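Local coordinates for T-lymphoma invasion and metastasis-inducing protein 1 (Homo sapiens, PDB 4K2P), which probably activates Rac-family GTPases as a signalling exchange factor, its PH and coiled-coil region being associated with phosphoinositide and protein-partner binding, at residues R34-Y39 with P83-V88. The protein carries 5 engineered substitutions. Residues are numbered along the deposited sequence; the frame is centred on the assembly and turned at random.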
ATOM      1  N   ARG A  34       7.638  11.032  17.554  1.00 45.00           N
ATOM      2  CA  ARG A  34       8.064   9.964  18.456  1.00 47.41           C
ATOM      3  C   ARG A  34       9.410   9.371  18.072  1.00 44.28           C
ATOM      4  O   ARG A  34       9.918   9.596  16.975  1.00 43.60           O
ATOM      5  CB  ARG A  34       7.035   8.842  18.481  1.00 49.12           C
ATOM      6  CG  ARG A  34       7.055   7.986  17.221  1.00 47.25           C
ATOM      7  CD  ARG A  34       5.961   6.953  17.255  1.00 47.34           C
ATOM      8  NE  ARG A  34       4.643   7.571  17.345  1.00 50.10           N
ATOM      9  CZ  ARG A  34       3.533   6.901  17.626  1.00 51.30           C
ATOM     10  NH1 ARG A  34       3.587   5.593  17.850  1.00 49.84           N
ATOM     11  NH2 ARG A  34       2.370   7.537  17.686  1.00 54.10           N
ATOM     12  N   LYS A  35       9.965   8.573  18.976  1.00 43.55           N
ATOM     13  CA  LYS A  35      11.254   7.958  18.733  1.00 40.32           C
ATOM     14  C   LYS A  35      11.052   6.618  18.046  1.00 35.30           C
ATOM     15  O   LYS A  35       9.964   6.036  18.079  1.00 32.32           O
ATOM     16  CB  LYS A  35      12.022   7.739  20.044  1.00 42.93           C
ATOM     17  CG  LYS A  35      12.371   8.998  20.826  1.00 48.85           C
ATOM     18  CD  LYS A  35      13.364   8.674  21.936  1.00 53.42           C
ATOM     19  CE  LYS A  35      13.939   9.929  22.584  1.00 59.98           C
ATOM     20  NZ  LYS A  35      12.948  10.683  23.402  1.00 64.82           N
ATOM     21  N   TRP A  36      12.110   6.160  17.391  1.00 34.44           N
ATOM     22  CA  TRP A  36      12.187   4.814  16.865  1.00 30.83           C
ATOM     23  C   TRP A  36      12.285   3.849  18.041  1.00 30.35           C
ATOM     24  O   TRP A  36      12.799   4.217  19.097  1.00 27.09           O
ATOM     25  CB  TRP A  36      13.401   4.668  15.952  1.00 32.01           C
ATOM     26  CG  TRP A  36      13.340   5.486  14.698  1.00 31.48           C
ATOM     27  CD1 TRP A  36      13.699   6.797  14.550  1.00 34.71           C
ATOM     28  CD2 TRP A  36      12.946   5.031  13.398  1.00 29.15           C
ATOM     29  NE1 TRP A  36      13.523   7.192  13.245  1.00 34.06           N
ATOM     30  CE2 TRP A  36      13.068   6.124  12.516  1.00 31.66           C
ATOM     31  CE3 TRP A  36      12.495   3.806  12.896  1.00 26.00           C
ATOM     32  CZ2 TRP A  36      12.752   6.031  11.166  1.00 31.34           C
ATOM     33  CZ3 TRP A  36      12.182   3.715  11.558  1.00 25.29           C
ATOM     34  CH2 TRP A  36      12.311   4.818  10.707  1.00 28.56           C
ATOM     35  N   LYS A  37      11.766   2.635  17.866  1.00 31.33           N
ATOM     36  CA  LYS A  37      11.911   1.561  18.856  1.00 34.76           C
ATOM     37  C   LYS A  37      12.385   0.304  18.133  1.00 30.03           C
ATOM     38  O   LYS A  37      11.969   0.050  17.011  1.00 28.58           O
ATOM     39  CB  LYS A  37      10.588   1.282  19.576  1.00 41.03           C
ATOM     40  CG  LYS A  37      10.238   2.279  20.674  1.00 51.01           C
ATOM     41  CD  LYS A  37       8.929   1.911  21.380  1.00 59.38           C
ATOM     42  CE  LYS A  37       9.050   0.645  22.231  1.00 64.11           C
ATOM     43  NZ  LYS A  37       9.793   0.888  23.503  1.00 68.61           N
ATOM     44  N   HIS A  38      13.254  -0.480  18.758  1.00 29.66           N
ATOM     45  CA  HIS A  38      13.745  -1.689  18.107  1.00 26.73           C
ATOM     46  C   HIS A  38      12.913  -2.913  18.498  1.00 24.43           C
ATOM     47  O   HIS A  38      12.466  -3.061  19.632  1.00 24.97           O
ATOM     48  CB  HIS A  38      15.233  -1.907  18.423  1.00 26.34           C
ATOM     49  CG  HIS A  38      15.501  -2.507  19.766  1.00 25.24           C
ATOM     50  ND1 HIS A  38      15.196  -1.867  20.947  1.00 27.24           N
ATOM     51  CD2 HIS A  38      16.084  -3.680  20.115  1.00 23.34           C
ATOM     52  CE1 HIS A  38      15.555  -2.631  21.964  1.00 27.85           C
ATOM     53  NE2 HIS A  38      16.094  -3.737  21.485  1.00 25.29           N
ATOM     54  N   TYR A  39      12.711  -3.785  17.524  1.00 21.23           N
ATOM     55  CA  TYR A  39      12.012  -5.039  17.724  1.00 22.06           C
ATOM     56  C   TYR A  39      12.695  -6.124  16.924  1.00 21.38           C
ATOM     57  O   TYR A  39      13.340  -5.849  15.922  1.00 24.11           O
ATOM     58  CB  TYR A  39      10.560  -4.952  17.263  1.00 21.29           C
ATOM     59  CG  TYR A  39       9.671  -4.036  18.047  1.00 24.96           C
ATOM     60  CD1 TYR A  39       9.097  -4.451  19.235  1.00 29.62           C
ATOM     61  CD2 TYR A  39       9.365  -2.765  17.577  1.00 26.90           C
ATOM     62  CE1 TYR A  39       8.257  -3.620  19.949  1.00 33.82           C
ATOM     63  CE2 TYR A  39       8.526  -1.930  18.281  1.00 31.30           C
ATOM     64  CZ  TYR A  39       7.975  -2.362  19.466  1.00 34.54           C
ATOM     65  OH  TYR A  39       7.141  -1.529  20.175  1.00 37.69           O
ATOM     66  N   PRO A  83      14.865  11.931   5.365  1.00 43.22           N
ATOM     67  CA  PRO A  83      15.818  13.026   5.562  1.00 50.02           C
ATOM     68  C   PRO A  83      16.932  12.766   6.582  1.00 55.08           C
ATOM     69  O   PRO A  83      17.890  13.546   6.610  1.00 58.97           O
ATOM     70  CB  PRO A  83      14.921  14.175   6.035  1.00 50.71           C
ATOM     71  CG  PRO A  83      13.734  13.517   6.646  1.00 45.52           C
ATOM     72  CD  PRO A  83      13.535  12.224   5.933  1.00 40.78           C
ATOM     73  N   LYS A  84      16.821  11.721   7.399  1.00 54.38           N
ATOM     74  CA  LYS A  84      17.779  11.518   8.491  1.00 57.32           C
ATOM     75  C   LYS A  84      18.396  10.117   8.557  1.00 51.67           C
ATOM     76  O   LYS A  84      19.460   9.939   9.153  1.00 53.74           O
ATOM     77  CB  LYS A  84      17.123  11.889   9.823  1.00 63.04           C
ATOM     78  CG  LYS A  84      16.978  13.404   9.947  1.00 72.29           C
ATOM     79  CD  LYS A  84      16.252  13.872  11.192  1.00 78.33           C
ATOM     80  CE  LYS A  84      16.284  15.398  11.258  1.00 85.33           C
ATOM     81  NZ  LYS A  84      15.609  15.961  12.458  1.00 88.25           N
ATOM     82  N   LYS A  85      17.730   9.129   7.971  1.00 45.20           N
ATOM     83  CA  LYS A  85      18.166   7.738   8.109  1.00 41.00           C
ATOM     84  C   LYS A  85      18.246   7.014   6.773  1.00 39.66           C
ATOM     85  O   LYS A  85      17.398   7.210   5.897  1.00 39.18           O
ATOM     86  CB  LYS A  85      17.219   6.990   9.044  1.00 39.01           C
ATOM     87  CG  LYS A  85      17.113   7.639  10.402  1.00 43.98           C
ATOM     88  CD  LYS A  85      16.566   6.694  11.449  1.00 46.71           C
ATOM     89  CE  LYS A  85      16.526   7.365  12.812  1.00 51.58           C
ATOM     90  NZ  LYS A  85      17.829   7.991  13.170  1.00 55.08           N
ATOM     91  N   ASP A  86      19.283   6.189   6.621  1.00 38.62           N
ATOM     92  CA  ASP A  86      19.418   5.318   5.455  1.00 37.14           C
ATOM     93  C   ASP A  86      18.703   3.985   5.694  1.00 32.20           C
ATOM     94  O   ASP A  86      18.460   3.597   6.831  1.00 30.06           O
ATOM     95  CB  ASP A  86      20.897   5.069   5.120  1.00 40.66           C
ATOM     96  CG  ASP A  86      21.600   6.305   4.579  1.00 48.42           C
ATOM     97  OD1 ASP A  86      20.938   7.141   3.924  1.00 52.34           O
ATOM     98  OD2 ASP A  86      22.819   6.442   4.807  1.00 51.12           O
ATOM     99  N   PHE A  87      18.345   3.315   4.604  1.00 31.52           N
ATOM    100  CA  PHE A  87      17.771   1.972   4.635  1.00 29.18           C
ATOM    101  C   PHE A  87      16.425   1.912   5.338  1.00 27.82           C
ATOM    102  O   PHE A  87      16.104   0.940   6.026  1.00 25.51           O
ATOM    103  CB  PHE A  87      18.766   1.012   5.283  1.00 28.81           C
ATOM    104  CG  PHE A  87      20.149   1.157   4.741  1.00 31.57           C
ATOM    105  CD1 PHE A  87      20.353   1.217   3.373  1.00 31.93           C
ATOM    106  CD2 PHE A  87      21.238   1.272   5.580  1.00 33.96           C
ATOM    107  CE1 PHE A  87      21.628   1.369   2.852  1.00 34.17           C
ATOM    108  CE2 PHE A  87      22.512   1.425   5.062  1.00 36.14           C
ATOM    109  CZ  PHE A  87      22.700   1.474   3.693  1.00 35.62           C
ATOM    110  N   VAL A  88      15.630   2.953   5.119  1.00 27.11           N
ATOM    111  CA  VAL A  88      14.260   3.008   5.598  1.00 24.24           C
ATOM    112  C   VAL A  88      13.321   2.467   4.522  1.00 22.69           C
ATOM    113  O   VAL A  88      13.514   2.737   3.342  1.00 23.05           O
ATOM    114  CB  VAL A  88      13.853   4.453   5.978  1.00 24.61           C
ATOM    115  CG1 VAL A  88      12.398   4.518   6.420  1.00 20.20           C
ATOM    116  CG2 VAL A  88      14.758   4.976   7.073  1.00 27.72           C
TER
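Lys85 sets its CD over one face of the Trp36 indole, with Lys85 CD 3.4 Å above the ring plane and displaced toward the rim. The tight part is at the pyrrole side: Lys85 CE, approaching obliquely, is 3.0 Å from Trp36 NE1, a short separation to be read with caution. The two side chains reach toward one another from facing backbones and overlap alongside, spanning a gap of 11.0 Å between the Trp36 and Lys85 CA atoms. At the far end of the indole, Trp36 CH2 meets Val88 CG1 edge-on at 4.3 Å, a looser apolar touch; Leu100 of strand 98-102 contacts both Trp36 and Val88. The ammonium side is looser too, because a bend at the last torsion (chi4 -51°) carries Lys85 NZ away to 4.4 Å from Trp36 NE1. Replacing Trp36 by an alanine would probably take away the ring surface under Lys85 CD and open a gap beside Val88. Within the PH domain, the contact joins the entry to strand 37-44 with the loop before strand 88-92 and that strand's first residue. With no hydrogen bond between the segments and only 140 Å² buried, its chemistry suggests modest adhesion, probably largely dispersive.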